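Local coordinates for Oxidored_FMN domain-containing protein ([Pseudomonas] geniculata N1, PDB 6L6J), which acts as a 6-hydroxypseudooxynicotine amine oxidase, holding FMN, a [4Fe-4S] cluster and ADP within one chain, at residues A[16-21]-A[97-102]; A[359-364]-A[652-657]; A[529-534]-A[559-564]. All coordinates share one frame; numbering follows the deposited sequence.

Contact 1 of 3, residues A[16-21]-A[97-102]; sequences GPVTTK and GALAGV
An N-terminal beta hairpin, strands 13-15 and 18-20, rests its second strand on the start of barrel strand 99-105, where Leu99 meets Val18, Thr19 and Thr20. Leu99 carries most of the contact. Its CB points at the hairpin, and with CG anti to the carbonyl carbon (chi1 -60°) both methyls reach strand 18-20. Leu99 CD1 lies 3.6 Å from Val18 CG2, the two side chains lying alongside with their tips pointing opposite ways. Leu99 CD1 also approaches the backbone N of Thr20 at 4.0 Å, while Leu99 CD2 packs against the carbonyl oxygen of Thr19 at 3.4 Å. Strand 99-105 is the third of the eight parallel strands of the TIM barrel, and its first residue is already paired through its backbone with Gly54 and Val56. The hairpin strand runs across it at 109°, its axis 8.6 Å away, too steep and too distant for sheet pairing. Because it meets Leu99, the first residue of its strand, it lies at the N-terminal end of the barrel strands, as the hairpin does in Old Yellow Enzyme relatives, with Leu99 about 12 Å from the FMN-binding Pro28, side chain to side chain. Val55 and Asp165 join Leu99 in the same packing. Just before strand 99-105, water 1 accepts from Lys21 N at 2.7 Å and donates to Gly97 O at 3.0 Å, linking the two backbones. The Lys21 chain runs alongside, its CE 3.5 Å from Gly97 O, and bends at chi4 to give NZ a weak hydrogen bond with His96 O. Thr20 OG1 hydrogen-bonds the carbonyl O of Asn22.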
loop_
_atom_site.group_PDB
_atom_site.type_symbol
_atom_site.label_atom_id
_atom_site.label_comp_id
_atom_site.label_asym_id
_atom_site.label_seq_id
_atom_site.Cartn_x
_atom_site.Cartn_y
_atom_site.Cartn_z
ATOM N N GLY A 16 21.822 -20.329 -2.411
ATOM C CA GLY A 16 21.909 -21.722 -2.880
ATOM C C GLY A 16 22.675 -21.789 -4.197
ATOM O O GLY A 16 23.720 -21.168 -4.329
ATOM N N PRO A 17 22.174 -22.509 -5.223
ATOM C CA PRO A 17 22.909 -22.639 -6.479
ATOM C C PRO A 17 22.839 -21.430 -7.422
ATOM O O PRO A 17 23.371 -21.547 -8.478
ATOM C CB PRO A 17 22.207 -23.826 -7.148
ATOM C CG PRO A 17 20.765 -23.731 -6.654
ATOM C CD PRO A 17 20.893 -23.247 -5.229
ATOM N N VAL A 18 22.175 -20.335 -7.049
ATOM C CA VAL A 18 22.123 -19.091 -7.879
ATOM C C VAL A 18 22.781 -17.959 -7.087
ATOM O O VAL A 18 23.165 -18.191 -5.925
ATOM C CB VAL A 18 20.691 -18.705 -8.313
ATOM C CG1 VAL A 18 20.074 -19.753 -9.226
ATOM C CG2 VAL A 18 19.772 -18.423 -7.135
ATOM N N THR A 19 22.887 -16.786 -7.710
ATOM C CA THR A 19 23.583 -15.591 -7.178
ATOM C C THR A 19 22.818 -14.342 -7.626
ATOM O O THR A 19 22.456 -14.272 -8.809
ATOM C CB THR A 19 25.050 -15.583 -7.651
ATOM O OG1 THR A 19 25.669 -16.786 -7.174
ATOM C CG2 THR A 19 25.833 -14.371 -7.178
ATOM N N THR A 20 22.612 -13.380 -6.726
ATOM C CA THR A 20 21.976 -12.071 -7.028
ATOM C C THR A 20 23.080 -11.029 -7.228
ATOM O O THR A 20 24.022 -11.032 -6.439
ATOM C CB THR A 20 20.953 -11.673 -5.953
ATOM O OG1 THR A 20 20.366 -10.424 -6.324
ATOM C CG2 THR A 20 21.535 -11.558 -4.563
ATOM N N LYS A 21 22.944 -10.143 -8.220
ATOM C CA LYS A 21 23.971 -9.105 -8.516
ATOM C C LYS A 21 24.091 -8.077 -7.386
ATOM O O LYS A 21 25.097 -7.317 -7.403
ATOM C CB LYS A 21 23.680 -8.402 -9.845
ATOM C CG LYS A 21 22.294 -7.785 -9.984
ATOM C CD LYS A 21 22.178 -6.891 -11.193
ATOM C CE LYS A 21 20.777 -6.778 -11.739
ATOM N NZ LYS A 21 20.558 -5.452 -12.353
ATOM N N GLY A 97 19.120 -9.030 -15.730
ATOM C CA GLY A 97 20.027 -9.780 -14.838
ATOM C C GLY A 97 19.581 -9.803 -13.384
ATOM O O GLY A 97 20.419 -10.129 -12.527
ATOM N N ALA A 98 18.331 -9.429 -13.109
ATOM C CA ALA A 98 17.613 -9.761 -11.860
ATOM C C ALA A 98 17.368 -11.274 -11.839
ATOM O O ALA A 98 17.220 -11.875 -12.924
ATOM C CB ALA A 98 16.307 -9.010 -11.786
ATOM N N LEU A 99 17.335 -11.876 -10.649
ATOM C CA LEU A 99 16.782 -13.246 -10.470
ATOM C C LEU A 99 15.249 -13.136 -10.439
ATOM O O LEU A 99 14.697 -12.020 -10.274
ATOM C CB LEU A 99 17.288 -13.879 -9.173
ATOM C CG LEU A 99 18.797 -14.047 -9.015
ATOM C CD1 LEU A 99 19.093 -15.014 -7.875
ATOM C CD2 LEU A 99 19.462 -14.538 -10.302
ATOM N N ALA A 100 14.595 -14.273 -10.619
ATOM C CA ALA A 100 13.142 -14.430 -10.770
ATOM C C ALA A 100 12.712 -15.493 -9.757
ATOM O O ALA A 100 13.146 -16.669 -9.894
ATOM C CB ALA A 100 12.817 -14.809 -12.187
ATOM N N GLY A 101 11.978 -15.051 -8.725
ATOM C CA GLY A 101 11.463 -15.906 -7.648
ATOM C C GLY A 101 9.962 -16.002 -7.770
ATOM O O GLY A 101 9.377 -15.177 -8.506
ATOM N N VAL A 102 9.352 -16.981 -7.113
ATOM C CA VAL A 102 7.880 -17.168 -7.171
ATOM C C VAL A 102 7.417 -17.687 -5.808
ATOM O O VAL A 102 8.002 -18.678 -5.312
ATOM C CB VAL A 102 7.473 -18.102 -8.321
ATOM C CG1 VAL A 102 8.103 -19.480 -8.201
ATOM C CG2 VAL A 102 5.966 -18.220 -8.439
HETATM O O HOH W 1 20.617 -10.404 -9.549
#

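Contact 2 of 3, residues A[359-364]-A[652-657]; sequences RIRCTQ and QIAQAT. With SF4 (iron/sulfur cluster), chain C.
Thr657 OG1 sits among three oxygens: the carbonyl O of Thr363 at 2.8 Å across the contact, Ala654 O at 2.6 Å one helical turn back, and water 3. Both carbonyls are within reach of its one proton. Water 3 makes a second link, donating to Cys362 O and to Ala654 O, a bridge that does not depend on which carbonyl the hydroxyl chooses. Thr363 also packs on the helix. Thr363 CG2, anti to the backbone N, meets Ile653 CG2 at 3.6 Å, and its OG1 lies against Ala654 CB. The helix concerned, 653-666, presents its first turn to the loop that brings in a cysteine ligand of the [4Fe-4S] cluster; Ala656 of that turn touches the bound ADP. Cys362 faces the other way: with SG anti to its backbone N (chi1 179°), the thiolate binds iron FE3 at 2.0 Å. Cys344, Cys347 and Cys350 complete the cluster's cysteine ligands. Gln364 N gives Cys362 SG a weak hydrogen bond of 3.4 Å, which may slightly stabilise charge on the sulfur. One residue before Cys362, Arg361 bends at chi3 and brings its NE beside Ala654 CB. Arg361 NH2 then makes a weak but straight bond to Gln655 OE1, 3.3 Å with an N-H...O angle of 167°. That oxygen lies at the guanidinium edge, while the Gln655 amide and guanidinium planes are 84° apart. Water 2 lies in the guanidinium plane too, accepting from NH1 and donating to the same OE1. Gln655 NE2, for its part, bonds Asp659 OD1.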
loop_
_atom_site.group_PDB
_atom_site.type_symbol
_atom_site.label_atom_id
_atom_site.label_comp_id
_atom_site.label_asym_id
_atom_site.label_seq_id
_atom_site.Cartn_x
_atom_site.Cartn_y
_atom_site.Cartn_z
ATOM N N ARG A 359 -6.577 -4.023 -9.712
ATOM C CA ARG A 359 -5.241 -3.524 -10.170
ATOM C C ARG A 359 -4.624 -2.583 -9.117
ATOM O O ARG A 359 -5.325 -1.670 -8.641
ATOM C CB ARG A 359 -5.384 -2.790 -11.518
ATOM C CG ARG A 359 -4.088 -2.652 -12.303
ATOM C CD ARG A 359 -4.288 -2.255 -13.752
ATOM N NE ARG A 359 -4.378 -0.806 -13.926
ATOM C CZ ARG A 359 -5.506 -0.107 -14.103
ATOM N NH1 ARG A 359 -6.688 -0.690 -14.125
ATOM N NH2 ARG A 359 -5.448 1.196 -14.262
ATOM N N ILE A 360 -3.354 -2.798 -8.795
ATOM C CA ILE A 360 -2.547 -2.011 -7.807
ATOM C C ILE A 360 -2.326 -0.580 -8.321
ATOM O O ILE A 360 -2.266 -0.382 -9.531
ATOM C CB ILE A 360 -1.212 -2.724 -7.507
ATOM C CG1 ILE A 360 -0.412 -2.022 -6.396
ATOM C CG2 ILE A 360 -0.376 -2.869 -8.768
ATOM C CD1 ILE A 360 0.767 -2.820 -5.887
ATOM N N ARG A 361 -2.236 0.384 -7.411
ATOM C CA ARG A 361 -1.832 1.790 -7.699
ATOM C C ARG A 361 -0.903 2.263 -6.578
ATOM O O ARG A 361 -0.867 1.590 -5.539
ATOM C CB ARG A 361 -3.046 2.724 -7.783
ATOM C CG ARG A 361 -3.596 3.148 -6.425
ATOM C CD ARG A 361 -5.014 3.657 -6.520
ATOM N NE ARG A 361 -5.085 4.908 -7.265
ATOM C CZ ARG A 361 -6.218 5.512 -7.606
ATOM N NH1 ARG A 361 -7.381 4.963 -7.283
ATOM N NH2 ARG A 361 -6.184 6.651 -8.285
ATOM N N CYS A 362 -0.246 3.409 -6.765
ATOM C CA CYS A 362 0.671 4.039 -5.772
ATOM C C CYS A 362 0.456 5.556 -5.742
ATOM O O CYS A 362 0.450 6.194 -6.803
ATOM C CB CYS A 362 2.132 3.739 -6.079
ATOM S SG CYS A 362 3.296 4.503 -4.918
ATOM N N THR A 363 0.287 6.112 -4.546
ATOM C CA THR A 363 0.124 7.574 -4.338
ATOM C C THR A 363 1.343 8.330 -4.908
ATOM O O THR A 363 1.146 9.462 -5.509
ATOM C CB THR A 363 -0.078 7.861 -2.852
ATOM O OG1 THR A 363 -1.109 6.961 -2.449
ATOM C CG2 THR A 363 -0.409 9.317 -2.589
ATOM N N GLN A 364 2.546 7.762 -4.703
ATOM C CA GLN A 364 3.824 8.460 -5.002
ATOM C C GLN A 364 4.156 8.267 -6.480
ATOM O O GLN A 364 4.556 9.250 -7.122
ATOM C CB GLN A 364 4.976 7.952 -4.136
ATOM C CG GLN A 364 5.124 8.607 -2.770
ATOM C CD GLN A 364 5.608 10.031 -2.861
ATOM O OE1 GLN A 364 4.964 10.879 -3.483
ATOM N NE2 GLN A 364 6.741 10.315 -2.225
ATOM N N GLN A 652 -8.974 10.551 -2.616
ATOM C CA GLN A 652 -7.668 10.321 -1.932
ATOM C C GLN A 652 -6.559 10.970 -2.764
ATOM O O GLN A 652 -6.738 11.147 -4.004
ATOM C CB GLN A 652 -7.400 8.835 -1.682
ATOM C CG GLN A 652 -7.298 7.964 -2.925
ATOM C CD GLN A 652 -6.660 6.640 -2.581
ATOM O OE1 GLN A 652 -5.687 6.576 -1.826
ATOM N NE2 GLN A 652 -7.200 5.561 -3.130
ATOM N N ILE A 653 -5.447 11.294 -2.116
ATOM C CA ILE A 653 -4.300 12.047 -2.717
ATOM C C ILE A 653 -3.758 11.305 -3.944
ATOM O O ILE A 653 -3.368 12.007 -4.889
ATOM C CB ILE A 653 -3.221 12.311 -1.656
ATOM C CG1 ILE A 653 -3.662 13.438 -0.730
ATOM C CG2 ILE A 653 -1.871 12.607 -2.279
ATOM C CD1 ILE A 653 -3.155 13.263 0.676
ATOM N N ALA A 654 -3.753 9.968 -3.930
ATOM C CA ALA A 654 -3.344 9.117 -5.079
ATOM C C ALA A 654 -4.021 9.595 -6.362
ATOM O O ALA A 654 -3.375 9.550 -7.409
ATOM C CB ALA A 654 -3.674 7.667 -4.847
ATOM N N GLN A 655 -5.283 10.025 -6.269
ATOM C CA GLN A 655 -6.105 10.454 -7.435
ATOM C C GLN A 655 -5.579 11.791 -7.955
ATOM O O GLN A 655 -5.629 12.009 -9.168
ATOM C CB GLN A 655 -7.575 10.573 -7.036
ATOM C CG GLN A 655 -8.501 10.855 -8.206
ATOM C CD GLN A 655 -8.462 9.780 -9.263
ATOM O OE1 GLN A 655 -8.772 8.610 -8.989
ATOM N NE2 GLN A 655 -8.082 10.182 -10.474
ATOM N N ALA A 656 -5.114 12.658 -7.058
ATOM C CA ALA A 656 -4.514 13.969 -7.404
ATOM C C ALA A 656 -3.241 13.713 -8.213
ATOM O O ALA A 656 -3.023 14.446 -9.218
ATOM C CB ALA A 656 -4.241 14.789 -6.163
ATOM N N THR A 657 -2.458 12.697 -7.812
ATOM C CA THR A 657 -1.183 12.348 -8.491
ATOM C C THR A 657 -1.499 11.694 -9.847
ATOM O O THR A 657 -0.853 12.067 -10.843
ATOM C CB THR A 657 -0.260 11.524 -7.591
ATOM O OG1 THR A 657 -0.874 10.281 -7.260
ATOM C CG2 THR A 657 0.112 12.275 -6.333
HETATM FE FE1 SF4 C . 1.471 4.695 -0.474
HETATM FE FE2 SF4 C . 4.177 3.345 -0.460
HETATM FE FE3 SF4 C . 2.818 3.998 -3.039
HETATM FE FE4 SF4 C . 1.797 1.742 -1.309
HETATM S S1 SF4 C . 3.626 2.216 -2.172
HETATM S S2 SF4 C . 0.945 3.514 -2.143
HETATM S S3 SF4 C . 2.270 2.888 0.394
HETATM S S4 SF4 C . 3.360 5.095 -1.360
HETATM O O HOH W 2 -9.756 6.395 -7.689
HETATM O O HOH W 3 -1.184 7.870 -8.332
#

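Contact 3 of 3, residues A[529-534]-A[559-564]; sequences DYYYMA and PWTHNT
The indole of Trp560 points its edge at the face of the Tyr531 ring, a T-shaped pair with planes at 80° and the tyrosine and pyrrole ring centroids 4.6 Å apart. Trp560 CD1 does the touching, above the Tyr531 ring but displaced toward its rim, 3.4 Å from Tyr531 CD1. Tyr531 CG stands anti to its backbone N (chi1 -169°), which swings the ring between Trp560 and Tyr532; Tyr532 CD1 covers the opposite face. Water 4 links the polar ends, donating to Tyr531 OH and accepting from Trp560 NE1. Beside this pair, Pro559 CG lies over one face of the Tyr530 ring, a CH-pi contact 4.2 Å from its centroid, and Tyr530 OH is hydrogen-bonded with Thr553 OG1. The loops are joined directly by Trp560 N to Tyr530 O, 3.0 Å. In this OYE-like second alpha/beta domain, an Asx turn from Asp529 OD2 to Tyr531 N shapes the approach to helix 533-542. An alanine in place of Tyr531 would probably open a gap between Trp560 and Tyr532, strand water 4 without its phenol and leave the indole edge without its facing ring. Ring faces and edges thus do most of the gripping; water 4 joins the aromatic pair's polar ends, and one backbone bond ties the loops.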
loop_
_atom_site.group_PDB
_atom_site.type_symbol
_atom_site.label_atom_id
_atom_site.label_comp_id
_atom_site.label_asym_id
_atom_site.label_seq_id
_atom_site.Cartn_x
_atom_site.Cartn_y
_atom_site.Cartn_z
ATOM N N ASP A 529 -17.327 10.217 5.738
ATOM C CA ASP A 529 -16.251 10.170 4.718
ATOM C C ASP A 529 -15.705 8.746 4.647
ATOM O O ASP A 529 -15.440 8.303 3.531
ATOM C CB ASP A 529 -15.124 11.145 5.044
ATOM C CG ASP A 529 -13.878 10.908 4.221
ATOM O OD1 ASP A 529 -13.832 11.391 3.086
ATOM O OD2 ASP A 529 -12.991 10.208 4.724
ATOM N N TYR A 530 -15.515 8.091 5.799
ATOM C CA TYR A 530 -15.224 6.633 5.937
ATOM C C TYR A 530 -13.724 6.339 5.752
ATOM O O TYR A 530 -13.336 5.133 5.681
ATOM C CB TYR A 530 -16.052 5.803 4.935
ATOM C CG TYR A 530 -17.539 5.717 5.193
ATOM C CD1 TYR A 530 -18.154 6.429 6.213
ATOM C CD2 TYR A 530 -18.350 4.937 4.385
ATOM C CE1 TYR A 530 -19.516 6.340 6.453
ATOM C CE2 TYR A 530 -19.721 4.862 4.581
ATOM C CZ TYR A 530 -20.306 5.558 5.621
ATOM O OH TYR A 530 -21.639 5.407 5.822
ATOM N N TYR A 531 -12.870 7.365 5.666
ATOM C CA TYR A 531 -11.395 7.153 5.559
ATOM C C TYR A 531 -10.686 7.735 6.797
ATOM O O TYR A 531 -11.210 7.578 7.896
ATOM C CB TYR A 531 -10.992 7.631 4.162
ATOM C CG TYR A 531 -9.599 7.273 3.723
ATOM C CD1 TYR A 531 -8.844 6.320 4.384
ATOM C CD2 TYR A 531 -9.006 7.923 2.659
ATOM C CE1 TYR A 531 -7.542 6.035 4.007
ATOM C CE2 TYR A 531 -7.713 7.623 2.246
ATOM C CZ TYR A 531 -6.966 6.682 2.928
ATOM O OH TYR A 531 -5.684 6.379 2.537
ATOM N N TYR A 532 -9.576 8.448 6.655
ATOM C CA TYR A 532 -8.681 8.835 7.781
ATOM C C TYR A 532 -9.046 10.193 8.397
ATOM O O TYR A 532 -8.671 10.422 9.542
ATOM C CB TYR A 532 -7.242 8.915 7.266
ATOM C CG TYR A 532 -7.038 9.964 6.202
ATOM C CD1 TYR A 532 -7.214 9.662 4.865
ATOM C CD2 TYR A 532 -6.649 11.251 6.522
ATOM C CE1 TYR A 532 -6.993 10.595 3.866
ATOM C CE2 TYR A 532 -6.429 12.201 5.542
ATOM C CZ TYR A 532 -6.602 11.877 4.207
ATOM O OH TYR A 532 -6.384 12.823 3.243
ATOM N N MET A 533 -9.696 11.098 7.663
ATOM C CA MET A 533 -9.799 12.517 8.088
ATOM C C MET A 533 -10.524 12.640 9.432
ATOM O O MET A 533 -10.115 13.474 10.254
ATOM C CB MET A 533 -10.529 13.377 7.065
ATOM C CG MET A 533 -10.643 14.841 7.476
ATOM S SD MET A 533 -9.071 15.605 8.001
ATOM C CE MET A 533 -8.424 16.157 6.422
ATOM N N ALA A 534 -11.553 11.849 9.668
ATOM C CA ALA A 534 -12.337 11.936 10.918
ATOM C C ALA A 534 -11.555 11.282 12.055
ATOM O O ALA A 534 -11.610 11.834 13.174
ATOM C CB ALA A 534 -13.707 11.332 10.745
ATOM N N PRO A 559 -14.332 2.733 7.530
ATOM C CA PRO A 559 -14.467 1.484 6.764
ATOM C C PRO A 559 -13.315 1.210 5.790
ATOM O O PRO A 559 -12.854 0.063 5.709
ATOM C CB PRO A 559 -15.770 1.698 6.001
ATOM C CG PRO A 559 -16.585 2.494 6.960
ATOM C CD PRO A 559 -15.610 3.458 7.610
ATOM N N TRP A 560 -12.866 2.261 5.100
ATOM C CA TRP A 560 -11.855 2.139 4.021
ATOM C C TRP A 560 -10.550 1.539 4.580
ATOM O O TRP A 560 -9.760 0.970 3.770
ATOM C CB TRP A 560 -11.598 3.494 3.355
ATOM C CG TRP A 560 -10.665 3.364 2.191
ATOM C CD1 TRP A 560 -9.400 3.860 2.067
ATOM C CD2 TRP A 560 -10.907 2.594 1.010
ATOM N NE1 TRP A 560 -8.854 3.480 0.874
ATOM C CE2 TRP A 560 -9.756 2.694 0.208
ATOM C CE3 TRP A 560 -11.998 1.854 0.546
ATOM C CZ2 TRP A 560 -9.681 2.095 -1.044
ATOM C CZ3 TRP A 560 -11.907 1.234 -0.676
ATOM C CH2 TRP A 560 -10.757 1.350 -1.457
ATOM N N THR A 561 -10.314 1.693 5.895
ATOM C CA THR A 561 -9.077 1.233 6.573
ATOM C C THR A 561 -9.060 -0.295 6.655
ATOM O O THR A 561 -7.978 -0.836 6.819
ATOM C CB THR A 561 -8.860 1.932 7.914
ATOM O OG1 THR A 561 -9.935 1.661 8.810
ATOM C CG2 THR A 561 -8.709 3.426 7.733
ATOM N N HIS A 562 -10.185 -0.978 6.474
ATOM C CA HIS A 562 -10.181 -2.446 6.263
ATOM C C HIS A 562 -9.214 -2.743 5.125
ATOM O O HIS A 562 -8.550 -3.787 5.173
ATOM C CB HIS A 562 -11.578 -2.974 5.929
ATOM C CG HIS A 562 -11.612 -4.441 5.657
ATOM N ND1 HIS A 562 -11.312 -5.385 6.639
ATOM C CD2 HIS A 562 -11.905 -5.128 4.529
ATOM C CE1 HIS A 562 -11.414 -6.597 6.117
ATOM N NE2 HIS A 562 -11.756 -6.465 4.820
ATOM N N ASN A 563 -9.133 -1.814 4.167
ATOM C CA ASN A 563 -8.426 -1.955 2.867
ATOM C C ASN A 563 -6.989 -1.413 2.960
ATOM O O ASN A 563 -6.116 -1.963 2.289
ATOM C CB ASN A 563 -9.202 -1.289 1.732
ATOM C CG ASN A 563 -10.530 -1.958 1.449
ATOM O OD1 ASN A 563 -10.693 -3.161 1.680
ATOM N ND2 ASN A 563 -11.476 -1.187 0.925
ATOM N N THR A 564 -6.745 -0.365 3.746
ATOM C CA THR A 564 -5.391 0.184 3.980
ATOM C C THR A 564 -4.733 -0.599 5.125
ATOM O O THR A 564 -3.581 -0.283 5.458
ATOM C CB THR A 564 -5.476 1.678 4.298
ATOM O OG1 THR A 564 -6.173 1.764 5.537
ATOM C CG2 THR A 564 -6.185 2.495 3.233
HETATM O O HOH W 4 -6.149 4.527 0.361
#

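In the fold
Along the chain contact 1 closes first, within the TIM-barrel part; contact 2 then joins the cluster loop to helix 653-666, and contact 3 is nested in the long loop it closes. Centres of contacts 1 and 2 lie 31 Å apart, those of 1 and 3 39 Å, on opposite sides of the chain's centre. Contacts 2 and 3, centres 15 Å apart, touch directly: Gln652 CB packs on Tyr531 CE2 at 4.1 Å. Together these two bring the [4Fe-4S] loop, the C-terminal helix beside ADP and the OYE-like second domain against one another, whereas contact 1 sits at the barrel's far margin, remote from that junction.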